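Local coordinates for SnoaL-like domain-containing protein (Methylibium petroleiphilum PM1, PDB 3G16) that is of unknown function but has the cystatin-like fold of the SnoaL-like family and packs as a two-fold symmetric pair in the crystal, at the interface of chains A and B. Numbering follows the deposited sequence. Chains: chain A/B, uncharacterized protein with cystatin-like fold.

The interface of chains A and B. Residues chain A 121, 123, 137, 142, 147; chain B 76-77, 90, 103.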
loop_
_atom_site.group_PDB
_atom_site.type_symbol
_atom_site.label_atom_id
_atom_site.label_comp_id
_atom_site.label_asym_id
_atom_site.label_seq_id
_atom_site.Cartn_x
_atom_site.Cartn_y
_atom_site.Cartn_z
ATOM N N ARG A 121 0.739 5.945 5.852
ATOM C CA ARG A 121 0.561 6.465 4.478
ATOM C C ARG A 121 -0.380 5.499 3.782
ATOM O O ARG A 121 -0.001 4.355 3.550
ATOM C CB ARG A 121 1.905 6.558 3.777
ATOM C CG ARG A 121 2.908 7.465 4.484
ATOM C CD ARG A 121 4.146 7.724 3.657
ATOM N NE ARG A 121 4.901 6.548 3.274
ATOM C CZ ARG A 121 5.755 5.912 4.075
ATOM N NH1 ARG A 121 5.960 6.299 5.322
ATOM N NH2 ARG A 121 6.438 4.879 3.612
ATOM N N PHE A 123 -3.111 4.226 0.675
ATOM C CA PHE A 123 -3.307 4.134 -0.779
ATOM C C PHE A 123 -4.584 3.359 -1.011
ATOM O O PHE A 123 -4.953 2.515 -0.182
ATOM C CB PHE A 123 -2.135 3.422 -1.427
ATOM C CG PHE A 123 -0.819 4.077 -1.095
ATOM C CD1 PHE A 123 -0.319 5.107 -1.848
ATOM C CD2 PHE A 123 -0.124 3.720 0.040
ATOM C CE1 PHE A 123 0.880 5.754 -1.519
ATOM C CE2 PHE A 123 1.076 4.352 0.391
ATOM C CZ PHE A 123 1.564 5.352 -0.399
ATOM N N LEU A 137 0.433 11.487 -2.193
ATOM C CA LEU A 137 -0.185 11.750 -0.901
ATOM C C LEU A 137 -0.281 13.229 -0.639
ATOM O O LEU A 137 0.643 13.986 -0.878
ATOM C CB LEU A 137 0.639 11.114 0.178
ATOM C CG LEU A 137 0.783 9.600 0.150
ATOM C CD1 LEU A 137 1.914 9.170 1.093
ATOM C CD2 LEU A 137 -0.581 8.870 0.428
ATOM N N TYR A 142 7.460 15.116 0.063
ATOM C CA TYR A 142 8.300 14.230 -0.733
ATOM C C TYR A 142 9.745 14.711 -0.881
ATOM O O TYR A 142 10.660 13.943 -0.737
ATOM C CB TYR A 142 7.678 14.011 -2.124
ATOM C CG TYR A 142 6.462 13.106 -2.098
ATOM C CD1 TYR A 142 6.629 11.738 -1.982
ATOM C CD2 TYR A 142 5.156 13.596 -2.102
ATOM C CE1 TYR A 142 5.544 10.871 -1.901
ATOM C CE2 TYR A 142 4.071 12.721 -2.030
ATOM C CZ TYR A 142 4.281 11.368 -1.913
ATOM O OH TYR A 142 3.202 10.516 -1.854
ATOM N N TYR A 147 12.364 11.510 -1.259
ATOM C CA TYR A 147 11.709 10.812 -2.340
ATOM C C TYR A 147 11.991 11.560 -3.650
ATOM O O TYR A 147 12.153 12.779 -3.676
ATOM C CB TYR A 147 10.182 10.809 -2.142
ATOM C CG TYR A 147 9.602 9.870 -1.096
ATOM C CD1 TYR A 147 9.985 9.890 0.221
ATOM C CD2 TYR A 147 8.610 8.973 -1.456
ATOM C CE1 TYR A 147 9.463 9.031 1.135
ATOM C CE2 TYR A 147 8.048 8.116 -0.544
ATOM C CZ TYR A 147 8.461 8.142 0.767
ATOM O OH TYR A 147 7.938 7.294 1.722
ATOM N N ASP B 76 10.333 3.440 -3.079
ATOM C CA ASP B 76 10.422 4.506 -2.090
ATOM C C ASP B 76 10.433 3.972 -0.648
ATOM O O ASP B 76 11.002 4.591 0.247
ATOM C CB ASP B 76 9.220 5.439 -2.282
ATOM C CG ASP B 76 9.145 6.036 -3.679
ATOM O OD1 ASP B 76 10.213 6.206 -4.322
ATOM O OD2 ASP B 76 8.043 6.330 -4.110
ATOM N N ALA B 77 9.809 2.824 -0.457
ATOM C CA ALA B 77 9.873 2.147 0.835
ATOM C C ALA B 77 9.689 0.662 0.552
ATOM O O ALA B 77 9.003 0.280 -0.371
ATOM C CB ALA B 77 8.779 2.635 1.797
ATOM N N GLU B 90 6.296 0.662 -1.469
ATOM C CA GLU B 90 5.763 2.007 -1.774
ATOM C C GLU B 90 6.588 2.448 -2.986
ATOM O O GLU B 90 7.816 2.354 -2.945
ATOM C CB GLU B 90 5.952 2.980 -0.629
ATOM C CG GLU B 90 5.282 4.308 -0.858
ATOM C CD GLU B 90 5.580 5.324 0.210
ATOM O OE1 GLU B 90 6.724 5.285 0.756
ATOM O OE2 GLU B 90 4.740 6.203 0.455
ATOM N N ARG B 103 1.875 7.700 -7.691
ATOM C CA ARG B 103 2.497 6.996 -6.588
ATOM C C ARG B 103 1.509 5.988 -6.069
ATOM O O ARG B 103 0.319 6.107 -6.250
ATOM C CB ARG B 103 2.939 7.948 -5.509
ATOM C CG ARG B 103 3.854 9.043 -6.033
ATOM C CD ARG B 103 4.623 9.728 -4.902
ATOM N NE ARG B 103 5.251 11.005 -5.233
ATOM C CZ ARG B 103 6.549 11.236 -5.376
ATOM N NH1 ARG B 103 7.433 10.244 -5.357
ATOM N NH2 ARG B 103 6.968 12.472 -5.550
HETATM O O HOH W 1 3.894 7.975 -1.560
#
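A:Arg121 and A:Tyr147 converge on the carboxylate of B:Glu90, where strand 116-124 and the C-terminal loop of chain A meet the sheet of chain B (strands 71-81, 86-95 and 100-111), two SnoaL-like, cystatin-like folds paired about a two-fold axis; whether this pairing is the biological dimer the structure alone does not show. A:Arg121 makes a salt bridge, gripping side-on with two nitrogens: NE gives a hydrogen bond of 2.8 Å to B:Glu90 OE2, and NH2 one of 2.9 Å to B:Glu90 OE1. The grip is skewed, with guanidinium and carboxylate planes 31° apart and both oxygens met from above the carboxylate plane. A bend at chi3 (-59°) turns the arginine head toward the acid. B:Glu90 reaches it on a chain extended beyond CG, its CG anti to the backbone N (chi1 -174°). The phenol OH of A:Tyr147 donates to B:Glu90 OE1 at 2.5 Å, on the syn side and from the opposite face to A:Arg121 NH2; two donors thus fix this oxygen and limit rotation of the carboxylate.

Water 1 extends the network, lying 2.8 Å from B:Glu90 OE2 and 2.7 Å from the hydroxyl OH of A:Tyr142. That hydroxyl also accepts the backbone N-H of A:Leu137, a second-shell bond that probably helps to position the ring.

Stacking holds the other end of the patch. The guanidinium of B:Arg103 lies almost parallel to the A:Tyr142 ring, NE 3.5 Å from the ring centroid, in a cation-pi contact, while the CD methylene of B:Arg103 packs against CE1 of A:Tyr142. A leucine in place of A:Tyr142 would probably leave the B:Arg103 guanidinium without its flat partner, freer to turn, and water 1 without its phenol anchor.

Ring edges and carbon contacts complete the join: A:Phe123 turns its edge to the carboxylate, CZ 3.4 Å from B:Glu90 OE2 in the plane of the ring, with ring and carboxylate nearly perpendicular, and the A:Tyr147 ring rests CE2 against CB of B:Asp76 at 3.4 Å.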